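Local coordinates for protein eukaryotic peptide chain release factor GTP-binding subunit (Schizosaccharomyces pombe, PDB 1R5B) that belongs to the EF-Tu-like family of GTP-binding translation factors, with a P-loop domain and two beta domains, at residues 363-369 and 424-430; 445-449 and 459-463; 273-279 and 348-354. All coordinates share one frame. Numbering follows the deposited sequence.

Contact 1. Residues 363-369 and 424-430; sequences TRFIAQI and IIAELET
Residues 364-369 and 426-430 are neighbouring extended strands that run antiparallel with a strong twist: their axes come within 4.5 Å and their directions differ by 126°. The chain turns a corner at Thr363, whose O accepts a hydrogen bond from Thr430 N (3.2 Å). Arg364, m at chi1, t at chi2 and chi3, forms a non-hydrogen-bonded pair with Glu429; opposite charges suit this partly exposed face, although NE of Arg364 and OE2 of Glu429 make only a long salt bridge (3.9 Å). Phe365 pairs with Leu428 through two bonds, Phe365 N to Leu428 O (3.3 Å) and Leu428 N to Phe365 O (2.7 Å). Its chi1 of 63° (p) turns the ring face to Leu428, whose CB sits 3.9 Å from the ring centroid in a CH-pi contact. Ile366 stands opposite Glu427, salt-bridged to Lys399; CG2 of Ile366 meets CD1 of Ile425 at 3.3 Å. Ala367 N bonds to Ala426 O (3.2 Å); the small Ala367 leaves room for Phe448 on the buried face. Gln368 CA approaches Ile424 O (3.0 Å). One face apolar and the other mixed is the pattern of an antiparallel beta-barrel wall, here in the eEF1A-like C-terminal domain.

Contact 2. Residues 445-449 and 459-463; sequences MGRFT and VGKVV
Phe448 governs this pairing. Its chi1 of 59° (p) and chi2 of 88° swing the ring across the neighbouring strand, so that Gly460 CA lies 3.9 Å from the ring centroid in a CH-pi contact; a CB on residue 460 would clash with CE1 of Phe448, which explains the glycine. The ring's CE2 also reaches Val462 CG1 (4.0 Å). Phe448 and Gly460 form a hydrogen-bonded antiparallel pair, Phe448 N to Gly460 O and Gly460 N to Phe448 O both at 2.8 Å, within the beta hairpin of strands 447-451 and 457-466 in the eEF1A-like C-terminal domain. The short strand axes lie 4.7 Å apart at 148°. Before the strand, Gly446 O accepts Val462 N (2.9 Å). On the other face, Arg447 opposes Lys461 and Thr449 opposes Val459, with Thr449 CB 4.1 Å from Val459 CG1. The two cations avoid each other: Arg447, t throughout, makes a cation-pi contact with Tyr39, while Lys461 NZ bonds to Met38 O. Met445, m at all three chi angles, packs its flexible thioether on Ile275 and Pro277.

Contact 3. Residues 273-279 and 348-354; sequences PFIMPIA and TGYVLTS
Leu352 and Ile278 lose the most surface here, followed by Phe274. Leu352 (chi1 m, chi2 t) is flanked by three apolar side chains: its CB lies 3.7 Å from Phe274 CE2, its CD1 3.4 Å from Met276 CE and its CD2 3.7 Å from Ile278 CD1. Its backbone forms the hydrogen-bonded antiparallel pair with Met276, Met276 N to Leu352 O and Leu352 N to Met276 O, both 2.9 Å; strands 275-277 and 351-353 approach to 4.5 Å at 164°. Ile278, also m then t, points toward the partner segment, and its N bonds to Tyr350 O (3.0 Å). Nearby, the positive phi of Gly349 (104°) calls for glycine. Phe274 O accepts both Ser354 N (3.2 Å) and Thr353 OG1 (2.6 Å). Pro277 sits opposite Val351 in a non-hydrogen-bonded pair, where a missing NH costs nothing. Leu352 and Met276 share a face that meets Leu337 of strand 334-340. Such pairing of first and last strands closes an antiparallel beta barrel, as in domain 2 of EF-Tu-like proteins.

Overall arrangement
Contacts 1 and 2 belong to one sheet: strands 364-371 and 457-466 are neighbours, linked by probable hydrogen bonds from Val463 N to Ile366 O (2.9 Å) and Lys461 N to Gln368 O (3.0 Å), and Ala367 CB packs on Phe448 CZ (3.4 Å). Contact 3 lies in a separate beta domain, its centre about 21 Å from that of contact 1 and 17 Å from that of contact 2. Met445 spans this boundary, its SD 3.5 Å from Pro277 CG. Contacts 2 and 3 are buried, and contact 1 only partly, in keeping with its cross-strand charged pair. Aromatic-on-backbone packing marks contact 2; apolar side-chain packing, largely aliphatic with one aromatic ring and a thioether, marks contact 3.

Contact 1. Residues 363-369 and 424-430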
ATOM      1  N   THR A 363      -4.327   7.420 -24.591  1.00 30.27           N
ATOM      2  CA  THR A 363      -3.690   8.654 -25.027  1.00 30.80           C
ATOM      3  C   THR A 363      -4.419   9.878 -24.478  1.00 31.62           C
ATOM      4  O   THR A 363      -4.030  11.003 -24.764  1.00 31.75           O
ATOM      5  CB  THR A 363      -3.653   8.733 -26.575  1.00 30.61           C
ATOM      6  OG1 THR A 363      -4.949   8.439 -27.112  1.00 30.54           O
ATOM      7  CG2 THR A 363      -2.756   7.660 -27.162  1.00 30.25           C
ATOM      8  N   ARG A 364      -5.477   9.669 -23.696  1.00 32.67           N
ATOM      9  CA  ARG A 364      -6.334  10.772 -23.247  1.00 33.54           C
ATOM     10  C   ARG A 364      -6.758  10.635 -21.786  1.00 33.69           C
ATOM     11  O   ARG A 364      -7.357   9.636 -21.405  1.00 33.88           O
ATOM     12  CB  ARG A 364      -7.574  10.868 -24.143  1.00 33.69           C
ATOM     13  CG  ARG A 364      -7.245  11.228 -25.574  1.00 34.74           C
ATOM     14  CD  ARG A 364      -8.449  11.541 -26.443  1.00 35.98           C
ATOM     15  NE  ARG A 364      -8.111  11.486 -27.865  1.00 37.25           N
ATOM     16  CZ  ARG A 364      -8.062  10.374 -28.607  1.00 38.40           C
ATOM     17  NH1 ARG A 364      -8.331   9.186 -28.077  1.00 38.43           N
ATOM     18  NH2 ARG A 364      -7.751  10.453 -29.902  1.00 38.94           N
ATOM     19  N   PHE A 365      -6.459  11.658 -20.986  1.00 34.02           N
ATOM     20  CA  PHE A 365      -6.762  11.640 -19.554  1.00 34.21           C
ATOM     21  C   PHE A 365      -6.738  13.014 -18.888  1.00 34.75           C
ATOM     22  O   PHE A 365      -6.086  13.939 -19.364  1.00 34.74           O
ATOM     23  CB  PHE A 365      -5.758  10.751 -18.827  1.00 34.03           C
ATOM     24  CG  PHE A 365      -4.340  11.241 -18.901  1.00 32.65           C
ATOM     25  CD1 PHE A 365      -3.562  10.945 -19.993  1.00 32.21           C
ATOM     26  CD2 PHE A 365      -3.779  11.972 -17.866  1.00 32.05           C
ATOM     27  CE1 PHE A 365      -2.260  11.365 -20.064  1.00 31.93           C
ATOM     28  CE2 PHE A 365      -2.470  12.399 -17.940  1.00 31.83           C
ATOM     29  CZ  PHE A 365      -1.714  12.085 -19.050  1.00 31.55           C
ATOM     30  N   ILE A 366      -7.410  13.111 -17.743  1.00 35.42           N
ATOM     31  CA  ILE A 366      -7.450  14.334 -16.938  1.00 35.82           C
ATOM     32  C   ILE A 366      -6.394  14.258 -15.828  1.00 36.09           C
ATOM     33  O   ILE A 366      -6.117  13.175 -15.323  1.00 36.26           O
ATOM     34  CB  ILE A 366      -8.866  14.518 -16.364  1.00 35.91           C
ATOM     35  CG1 ILE A 366      -9.907  14.397 -17.493  1.00 36.09           C
ATOM     36  CG2 ILE A 366      -8.981  15.866 -15.660  1.00 36.11           C
ATOM     37  CD1 ILE A 366     -11.340  14.653 -17.071  1.00 36.25           C
ATOM     38  N   ALA A 367      -5.807  15.399 -15.453  1.00 36.62           N
ATOM     39  CA  ALA A 367      -4.651  15.421 -14.536  1.00 36.81           C
ATOM     40  C   ALA A 367      -4.436  16.738 -13.760  1.00 37.23           C
ATOM     41  O   ALA A 367      -4.294  17.812 -14.366  1.00 36.66           O
ATOM     42  CB  ALA A 367      -3.387  15.082 -15.308  1.00 36.86           C
ATOM     43  N   GLN A 368      -4.400  16.632 -12.423  1.00 37.47           N
ATOM     44  CA  GLN A 368      -4.031  17.736 -11.545  1.00 37.70           C
ATOM     45  C   GLN A 368      -2.525  17.926 -11.557  1.00 37.85           C
ATOM     46  O   GLN A 368      -1.792  16.947 -11.494  1.00 37.43           O
ATOM     47  CB  GLN A 368      -4.443  17.446 -10.102  1.00 38.13           C
ATOM     48  CG  GLN A 368      -5.942  17.464  -9.813  1.00 38.55           C
ATOM     49  CD  GLN A 368      -6.248  17.582  -8.320  1.00 38.42           C
ATOM     50  OE1 GLN A 368      -7.323  17.180  -7.870  1.00 38.28           O
ATOM     51  NE2 GLN A 368      -5.306  18.132  -7.556  1.00 38.02           N
ATOM     52  N   ILE A 369      -2.069  19.179 -11.563  1.00 38.10           N
ATOM     53  CA  ILE A 369      -0.650  19.490 -11.775  1.00 38.43           C
ATOM     54  C   ILE A 369      -0.157  20.687 -10.958  1.00 38.46           C
ATOM     55  O   ILE A 369      -0.942  21.394 -10.326  1.00 38.31           O
ATOM     56  CB  ILE A 369      -0.381  19.722 -13.293  1.00 38.59           C
ATOM     57  CG1 ILE A 369       0.946  19.097 -13.743  1.00 39.25           C
ATOM     58  CG2 ILE A 369      -0.405  21.205 -13.650  1.00 38.93           C
ATOM     59  CD1 ILE A 369       0.981  18.760 -15.245  1.00 39.84           C
ATOM     60  N   ILE A 424      -3.655  22.738 -11.727  1.00 37.89           N
ATOM     61  CA  ILE A 424      -4.580  22.417 -12.846  1.00 38.31           C
ATOM     62  C   ILE A 424      -5.586  21.263 -12.614  1.00 38.53           C
ATOM     63  O   ILE A 424      -5.401  20.428 -11.735  1.00 38.58           O
ATOM     64  CB  ILE A 424      -3.777  22.074 -14.134  1.00 38.44           C
ATOM     65  CG1 ILE A 424      -4.527  22.540 -15.399  1.00 38.90           C
ATOM     66  CG2 ILE A 424      -3.482  20.575 -14.181  1.00 38.30           C
ATOM     67  CD1 ILE A 424      -4.377  21.601 -16.636  1.00 39.49           C
ATOM     68  N   ILE A 425      -6.644  21.234 -13.427  1.00 38.79           N
ATOM     69  CA  ILE A 425      -7.446  20.020 -13.661  1.00 39.08           C
ATOM     70  C   ILE A 425      -7.964  20.000 -15.122  1.00 39.28           C
ATOM     71  O   ILE A 425      -8.987  20.613 -15.436  1.00 39.52           O
ATOM     72  CB  ILE A 425      -8.584  19.833 -12.552  1.00 39.15           C
ATOM     73  CG1 ILE A 425     -10.013  19.659 -13.120  1.00 39.12           C
ATOM     74  CG2 ILE A 425      -8.546  20.950 -11.504  1.00 39.10           C
ATOM     75  CD1 ILE A 425     -10.290  18.295 -13.764  1.00 38.79           C
ATOM     76  N   ALA A 426      -7.238  19.325 -16.021  1.00 39.45           N
ATOM     77  CA  ALA A 426      -7.581  19.337 -17.459  1.00 39.41           C
ATOM     78  C   ALA A 426      -7.033  18.177 -18.309  1.00 39.49           C
ATOM     79  O   ALA A 426      -6.170  17.410 -17.868  1.00 39.33           O
ATOM     80  CB  ALA A 426      -7.151  20.648 -18.067  1.00 39.55           C
ATOM     81  N   GLU A 427      -7.541  18.091 -19.545  1.00 39.49           N
ATOM     82  CA  GLU A 427      -7.213  17.004 -20.486  1.00 39.32           C
ATOM     83  C   GLU A 427      -5.762  17.044 -20.962  1.00 38.96           C
ATOM     84  O   GLU A 427      -5.198  18.114 -21.200  1.00 38.80           O
ATOM     85  CB  GLU A 427      -8.135  17.027 -21.725  1.00 39.38           C
ATOM     86  CG  GLU A 427      -9.275  16.012 -21.694  1.00 39.84           C
ATOM     87  CD  GLU A 427      -9.768  15.618 -23.078  1.00 39.93           C
ATOM     88  OE1 GLU A 427     -10.895  16.015 -23.448  1.00 40.06           O
ATOM     89  OE2 GLU A 427      -9.033  14.903 -23.794  1.00 40.27           O
ATOM     90  N   LEU A 428      -5.186  15.856 -21.110  1.00 38.49           N
ATOM     91  CA  LEU A 428      -3.832  15.682 -21.616  1.00 38.20           C
ATOM     92  C   LEU A 428      -3.845  14.623 -22.709  1.00 37.69           C
ATOM     93  O   LEU A 428      -4.778  13.827 -22.803  1.00 37.70           O
ATOM     94  CB  LEU A 428      -2.878  15.258 -20.504  1.00 38.30           C
ATOM     95  CG  LEU A 428      -1.993  16.372 -19.944  1.00 38.75           C
ATOM     96  CD1 LEU A 428      -2.859  17.436 -19.264  1.00 39.38           C
ATOM     97  CD2 LEU A 428      -0.935  15.815 -18.972  1.00 39.03           C
ATOM     98  N   GLU A 429      -2.800  14.622 -23.529  1.00 37.01           N
ATOM     99  CA  GLU A 429      -2.709  13.719 -24.661  1.00 36.28           C
ATOM    100  C   GLU A 429      -1.248  13.346 -24.922  1.00 35.72           C
ATOM    101  O   GLU A 429      -0.330  14.177 -24.739  1.00 35.67           O
ATOM    102  CB  GLU A 429      -3.360  14.358 -25.900  1.00 36.55           C
ATOM    103  CG  GLU A 429      -4.744  13.804 -26.233  1.00 36.97           C
ATOM    104  CD  GLU A 429      -5.321  14.364 -27.526  1.00 37.27           C
ATOM    105  OE1 GLU A 429      -4.670  14.229 -28.584  1.00 37.54           O
ATOM    106  OE2 GLU A 429      -6.432  14.941 -27.485  1.00 37.53           O
ATOM    107  N   THR A 430      -1.046  12.091 -25.354  1.00 35.13           N
ATOM    108  CA  THR A 430       0.271  11.587 -25.771  1.00 34.55           C
ATOM    109  C   THR A 430       0.280  11.197 -27.248  1.00 34.09           C
ATOM    110  O   THR A 430      -0.782  11.052 -27.853  1.00 34.10           O
ATOM    111  CB  THR A 430       0.642  10.367 -24.944  1.00 34.41           C
ATOM    112  OG1 THR A 430      -0.470   9.463 -24.905  1.00 34.00           O
ATOM    113  CG2 THR A 430       0.858  10.735 -23.496  1.00 34.35           C
TER

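Contact 2. Residues 445-449 and 459-463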
ATOM      1  N   MET A 445       0.905   4.222 -10.448  1.00 33.31           N
ATOM      2  CA  MET A 445       0.453   4.170 -11.839  1.00 32.99           C
ATOM      3  C   MET A 445      -0.223   5.474 -12.294  1.00 33.59           C
ATOM      4  O   MET A 445      -0.461   5.666 -13.491  1.00 33.44           O
ATOM      5  CB  MET A 445      -0.503   2.991 -12.062  1.00 32.40           C
ATOM      6  CG  MET A 445       0.094   1.607 -11.772  1.00 29.90           C
ATOM      7  SD  MET A 445       1.742   1.351 -12.337  1.00 20.84           S
ATOM      8  CE  MET A 445       1.460   1.299 -13.976  1.00 22.24           C
ATOM      9  N   GLY A 446      -0.534   6.354 -11.344  1.00 33.73           N
ATOM     10  CA  GLY A 446      -1.130   7.647 -11.650  1.00 33.85           C
ATOM     11  C   GLY A 446      -0.325   8.872 -11.231  1.00 34.04           C
ATOM     12  O   GLY A 446      -0.809   9.980 -11.370  1.00 34.23           O
ATOM     13  N   ARG A 447       0.898   8.682 -10.740  1.00 34.33           N
ATOM     14  CA  ARG A 447       1.726   9.785 -10.252  1.00 34.66           C
ATOM     15  C   ARG A 447       2.827  10.140 -11.259  1.00 34.99           C
ATOM     16  O   ARG A 447       3.573   9.257 -11.664  1.00 34.70           O
ATOM     17  CB  ARG A 447       2.353   9.379  -8.916  1.00 34.73           C
ATOM     18  CG  ARG A 447       3.351  10.362  -8.342  1.00 34.88           C
ATOM     19  CD  ARG A 447       3.540  10.229  -6.828  1.00 34.96           C
ATOM     20  NE  ARG A 447       4.692  10.976  -6.319  1.00 35.04           N
ATOM     21  CZ  ARG A 447       5.042  11.044  -5.031  1.00 35.36           C
ATOM     22  NH1 ARG A 447       4.327  10.420  -4.101  1.00 35.15           N
ATOM     23  NH2 ARG A 447       6.104  11.754  -4.667  1.00 35.88           N
ATOM     24  N   PHE A 448       2.954  11.423 -11.632  1.00 35.35           N
ATOM     25  CA  PHE A 448       3.917  11.838 -12.671  1.00 35.46           C
ATOM     26  C   PHE A 448       4.664  13.182 -12.480  1.00 35.96           C
ATOM     27  O   PHE A 448       4.170  14.108 -11.830  1.00 35.95           O
ATOM     28  CB  PHE A 448       3.250  11.802 -14.042  1.00 35.12           C
ATOM     29  CG  PHE A 448       2.052  12.680 -14.173  1.00 35.18           C
ATOM     30  CD1 PHE A 448       2.202  14.012 -14.555  1.00 35.23           C
ATOM     31  CD2 PHE A 448       0.771  12.173 -13.991  1.00 34.16           C
ATOM     32  CE1 PHE A 448       1.099  14.825 -14.720  1.00 34.91           C
ATOM     33  CE2 PHE A 448      -0.342  12.987 -14.158  1.00 34.07           C
ATOM     34  CZ  PHE A 448      -0.171  14.317 -14.522  1.00 34.69           C
ATOM     35  N   THR A 449       5.869  13.257 -13.056  1.00 36.33           N
ATOM     36  CA  THR A 449       6.674  14.483 -13.077  1.00 36.74           C
ATOM     37  C   THR A 449       7.084  14.894 -14.512  1.00 36.78           C
ATOM     38  O   THR A 449       7.460  14.050 -15.329  1.00 36.91           O
ATOM     39  CB  THR A 449       7.940  14.338 -12.173  1.00 36.94           C
ATOM     40  OG1 THR A 449       9.077  13.932 -12.947  1.00 37.54           O
ATOM     41  CG2 THR A 449       7.794  13.221 -11.164  1.00 36.86           C
ATOM     42  N   VAL A 459       4.540  18.637 -11.466  1.00 33.63           N
ATOM     43  CA  VAL A 459       4.187  17.349 -10.868  1.00 33.37           C
ATOM     44  C   VAL A 459       2.675  17.214 -10.857  1.00 33.30           C
ATOM     45  O   VAL A 459       1.955  18.199 -10.697  1.00 32.91           O
ATOM     46  CB  VAL A 459       4.720  17.180  -9.414  1.00 33.37           C
ATOM     47  CG1 VAL A 459       6.193  16.771  -9.408  1.00 33.07           C
ATOM     48  CG2 VAL A 459       4.501  18.440  -8.581  1.00 33.53           C
ATOM     49  N   GLY A 460       2.194  15.986 -11.011  1.00 33.46           N
ATOM     50  CA  GLY A 460       0.770  15.761 -11.130  1.00 33.57           C
ATOM     51  C   GLY A 460       0.324  14.328 -10.956  1.00 33.75           C
ATOM     52  O   GLY A 460       1.129  13.404 -10.990  1.00 33.80           O
ATOM     53  N   LYS A 461      -0.979  14.166 -10.751  1.00 33.75           N
ATOM     54  CA  LYS A 461      -1.617  12.866 -10.686  1.00 33.72           C
ATOM     55  C   LYS A 461      -2.766  12.805 -11.678  1.00 33.74           C
ATOM     56  O   LYS A 461      -3.353  13.835 -11.984  1.00 33.80           O
ATOM     57  CB  LYS A 461      -2.131  12.603  -9.273  1.00 33.79           C
ATOM     58  CG  LYS A 461      -3.252  13.525  -8.796  1.00 33.49           C
ATOM     59  CD  LYS A 461      -3.081  13.887  -7.320  1.00 32.78           C
ATOM     60  CE  LYS A 461      -4.002  15.028  -6.889  1.00 32.41           C
ATOM     61  NZ  LYS A 461      -4.640  14.755  -5.567  1.00 31.59           N
ATOM     62  N   VAL A 462      -3.099  11.603 -12.160  1.00 33.41           N
ATOM     63  CA  VAL A 462      -4.184  11.441 -13.131  1.00 33.34           C
ATOM     64  C   VAL A 462      -5.467  11.134 -12.379  1.00 33.36           C
ATOM     65  O   VAL A 462      -5.425  10.405 -11.408  1.00 33.14           O
ATOM     66  CB  VAL A 462      -3.881  10.360 -14.253  1.00 33.40           C
ATOM     67  CG1 VAL A 462      -2.538   9.673 -14.063  1.00 32.86           C
ATOM     68  CG2 VAL A 462      -5.016   9.339 -14.402  1.00 33.07           C
ATOM     69  N   VAL A 463      -6.593  11.700 -12.824  1.00 33.71           N
ATOM     70  CA  VAL A 463      -7.877  11.580 -12.115  1.00 34.08           C
ATOM     71  C   VAL A 463      -8.972  10.882 -12.909  1.00 34.42           C
ATOM     72  O   VAL A 463      -9.997  10.486 -12.345  1.00 34.06           O
ATOM     73  CB  VAL A 463      -8.402  12.977 -11.629  1.00 34.33           C
ATOM     74  CG1 VAL A 463      -8.633  13.930 -12.790  1.00 34.30           C
ATOM     75  CG2 VAL A 463      -9.668  12.841 -10.773  1.00 34.70           C
TER

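Contact 3. Residues 273-279 and 348-354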
ATOM      1  N   PRO A 273      -5.697  -7.336 -10.230  1.00 32.51           N
ATOM      2  CA  PRO A 273      -4.913  -7.776 -11.401  1.00 32.64           C
ATOM      3  C   PRO A 273      -3.439  -7.402 -11.275  1.00 32.57           C
ATOM      4  O   PRO A 273      -3.131  -6.326 -10.783  1.00 33.66           O
ATOM      5  CB  PRO A 273      -5.542  -7.001 -12.563  1.00 32.58           C
ATOM      6  CG  PRO A 273      -6.922  -6.611 -12.081  1.00 33.22           C
ATOM      7  CD  PRO A 273      -6.813  -6.439 -10.594  1.00 32.41           C
ATOM      8  N   PHE A 274      -2.549  -8.278 -11.715  1.00 32.58           N
ATOM      9  CA  PHE A 274      -1.107  -8.039 -11.689  1.00 32.12           C
ATOM     10  C   PHE A 274      -0.764  -6.781 -12.493  1.00 32.32           C
ATOM     11  O   PHE A 274      -1.273  -6.580 -13.604  1.00 32.66           O
ATOM     12  CB  PHE A 274      -0.389  -9.270 -12.265  1.00 32.17           C
ATOM     13  CG  PHE A 274       1.125  -9.159 -12.333  1.00 31.78           C
ATOM     14  CD1 PHE A 274       1.891  -9.093 -11.181  1.00 32.38           C
ATOM     15  CD2 PHE A 274       1.780  -9.183 -13.558  1.00 32.62           C
ATOM     16  CE1 PHE A 274       3.294  -9.014 -11.245  1.00 31.68           C
ATOM     17  CE2 PHE A 274       3.185  -9.116 -13.628  1.00 32.35           C
ATOM     18  CZ  PHE A 274       3.934  -9.024 -12.475  1.00 31.06           C
ATOM     19  N   ILE A 275       0.077  -5.935 -11.909  1.00 31.99           N
ATOM     20  CA  ILE A 275       0.631  -4.760 -12.566  1.00 32.02           C
ATOM     21  C   ILE A 275       2.083  -4.581 -12.123  1.00 31.66           C
ATOM     22  O   ILE A 275       2.344  -4.507 -10.937  1.00 32.14           O
ATOM     23  CB  ILE A 275      -0.155  -3.507 -12.180  1.00 32.02           C
ATOM     24  CG1 ILE A 275      -1.641  -3.661 -12.566  1.00 32.32           C
ATOM     25  CG2 ILE A 275       0.488  -2.273 -12.850  1.00 32.64           C
ATOM     26  CD1 ILE A 275      -2.542  -2.539 -12.090  1.00 33.07           C
ATOM     27  N   MET A 276       3.014  -4.518 -13.071  1.00 31.41           N
ATOM     28  CA  MET A 276       4.436  -4.290 -12.782  1.00 31.03           C
ATOM     29  C   MET A 276       5.054  -3.493 -13.922  1.00 31.49           C
ATOM     30  O   MET A 276       5.345  -4.060 -14.967  1.00 31.24           O
ATOM     31  CB  MET A 276       5.225  -5.602 -12.620  1.00 30.39           C
ATOM     32  CG  MET A 276       6.705  -5.365 -12.272  1.00 28.34           C
ATOM     33  SD  MET A 276       7.846  -6.720 -12.517  1.00 22.12           S
ATOM     34  CE  MET A 276       8.252  -6.510 -14.072  1.00 24.93           C
ATOM     35  N   PRO A 277       5.253  -2.193 -13.726  1.00 31.97           N
ATOM     36  CA  PRO A 277       6.037  -1.392 -14.670  1.00 32.56           C
ATOM     37  C   PRO A 277       7.455  -1.936 -14.806  1.00 33.21           C
ATOM     38  O   PRO A 277       8.049  -2.340 -13.812  1.00 33.90           O
ATOM     39  CB  PRO A 277       6.054  -0.003 -14.027  1.00 32.65           C
ATOM     40  CG  PRO A 277       4.880   0.007 -13.084  1.00 32.51           C
ATOM     41  CD  PRO A 277       4.733  -1.388 -12.608  1.00 31.74           C
ATOM     42  N   ILE A 278       7.982  -1.948 -16.024  1.00 33.66           N
ATOM     43  CA  ILE A 278       9.303  -2.509 -16.300  1.00 33.66           C
ATOM     44  C   ILE A 278      10.349  -1.438 -16.078  1.00 33.73           C
ATOM     45  O   ILE A 278      10.370  -0.460 -16.793  1.00 33.92           O
ATOM     46  CB  ILE A 278       9.372  -3.025 -17.747  1.00 33.70           C
ATOM     47  CG1 ILE A 278       8.353  -4.161 -17.943  1.00 33.79           C
ATOM     48  CG2 ILE A 278      10.785  -3.472 -18.086  1.00 33.35           C
ATOM     49  CD1 ILE A 278       8.189  -4.615 -19.384  1.00 33.54           C
ATOM     50  N   ALA A 279      11.190  -1.609 -15.063  1.00 34.06           N
ATOM     51  CA  ALA A 279      12.284  -0.679 -14.800  1.00 34.15           C
ATOM     52  C   ALA A 279      13.535  -1.008 -15.606  1.00 34.45           C
ATOM     53  O   ALA A 279      14.262  -0.108 -15.985  1.00 34.51           O
ATOM     54  CB  ALA A 279      12.604  -0.646 -13.323  1.00 34.26           C
ATOM     55  N   THR A 348      11.318  -0.391 -21.564  1.00 37.13           N
ATOM     56  CA  THR A 348      11.026   0.088 -20.210  1.00 36.67           C
ATOM     57  C   THR A 348       9.900   1.111 -20.290  1.00 36.34           C
ATOM     58  O   THR A 348       9.800   1.861 -21.252  1.00 36.19           O
ATOM     59  CB  THR A 348      12.269   0.692 -19.525  1.00 36.52           C
ATOM     60  OG1 THR A 348      12.652   1.910 -20.178  1.00 36.64           O
ATOM     61  CG2 THR A 348      13.489  -0.220 -19.673  1.00 36.37           C
ATOM     62  N   GLY A 349       9.028   1.106 -19.294  1.00 36.06           N
ATOM     63  CA  GLY A 349       7.890   2.003 -19.277  1.00 35.80           C
ATOM     64  C   GLY A 349       6.639   1.246 -19.638  1.00 35.68           C
ATOM     65  O   GLY A 349       5.535   1.655 -19.274  1.00 35.77           O
ATOM     66  N   TYR A 350       6.816   0.149 -20.374  1.00 35.35           N
ATOM     67  CA  TYR A 350       5.737  -0.784 -20.648  1.00 35.09           C
ATOM     68  C   TYR A 350       5.479  -1.558 -19.379  1.00 35.13           C
ATOM     69  O   TYR A 350       6.297  -1.560 -18.466  1.00 35.35           O
ATOM     70  CB  TYR A 350       6.119  -1.728 -21.791  1.00 35.09           C
ATOM     71  CG  TYR A 350       6.135  -1.091 -23.176  1.00 33.86           C
ATOM     72  CD1 TYR A 350       6.377  -1.877 -24.301  1.00 33.37           C
ATOM     73  CD2 TYR A 350       5.896   0.277 -23.372  1.00 32.30           C
ATOM     74  CE1 TYR A 350       6.385  -1.330 -25.582  1.00 32.89           C
ATOM     75  CE2 TYR A 350       5.900   0.832 -24.659  1.00 32.31           C
ATOM     76  CZ  TYR A 350       6.153   0.021 -25.757  1.00 31.71           C
ATOM     77  OH  TYR A 350       6.166   0.530 -27.036  1.00 30.38           O
ATOM     78  N   VAL A 351       4.337  -2.217 -19.305  1.00 35.24           N
ATOM     79  CA  VAL A 351       3.895  -2.752 -18.031  1.00 35.08           C
ATOM     80  C   VAL A 351       3.453  -4.190 -18.180  1.00 35.07           C
ATOM     81  O   VAL A 351       2.623  -4.496 -19.037  1.00 35.28           O
ATOM     82  CB  VAL A 351       2.748  -1.904 -17.457  1.00 34.98           C
ATOM     83  CG1 VAL A 351       2.218  -2.516 -16.165  1.00 35.20           C
ATOM     84  CG2 VAL A 351       3.209  -0.481 -17.211  1.00 35.10           C
ATOM     85  N   LEU A 352       4.021  -5.068 -17.356  1.00 34.55           N
ATOM     86  CA  LEU A 352       3.557  -6.438 -17.294  1.00 34.91           C
ATOM     87  C   LEU A 352       2.258  -6.418 -16.543  1.00 34.85           C
ATOM     88  O   LEU A 352       2.116  -5.703 -15.556  1.00 34.93           O
ATOM     89  CB  LEU A 352       4.567  -7.344 -16.596  1.00 34.76           C
ATOM     90  CG  LEU A 352       5.971  -7.321 -17.201  1.00 35.82           C
ATOM     91  CD1 LEU A 352       6.837  -8.364 -16.531  1.00 36.52           C
ATOM     92  CD2 LEU A 352       5.947  -7.537 -18.717  1.00 35.95           C
ATOM     93  N   THR A 353       1.299  -7.187 -17.014  1.00 34.98           N
ATOM     94  CA  THR A 353       0.005  -7.202 -16.385  1.00 35.36           C
ATOM     95  C   THR A 353      -0.790  -8.467 -16.665  1.00 35.74           C
ATOM     96  O   THR A 353      -0.372  -9.353 -17.424  1.00 35.67           O
ATOM     97  CB  THR A 353      -0.773  -5.948 -16.794  1.00 35.51           C
ATOM     98  OG1 THR A 353      -1.961  -5.845 -15.999  1.00 37.10           O
ATOM     99  CG2 THR A 353      -1.273  -6.041 -18.214  1.00 35.97           C
ATOM    100  N   SER A 354      -1.924  -8.562 -15.988  1.00 36.24           N
ATOM    101  CA  SER A 354      -2.865  -9.656 -16.159  1.00 36.28           C
ATOM    102  C   SER A 354      -3.379  -9.736 -17.579  1.00 36.26           C
ATOM    103  O   SER A 354      -3.706  -8.719 -18.176  1.00 35.97           O
ATOM    104  CB  SER A 354      -4.053  -9.422 -15.233  1.00 36.51           C
ATOM    105  OG  SER A 354      -5.011 -10.454 -15.343  1.00 38.40           O
TER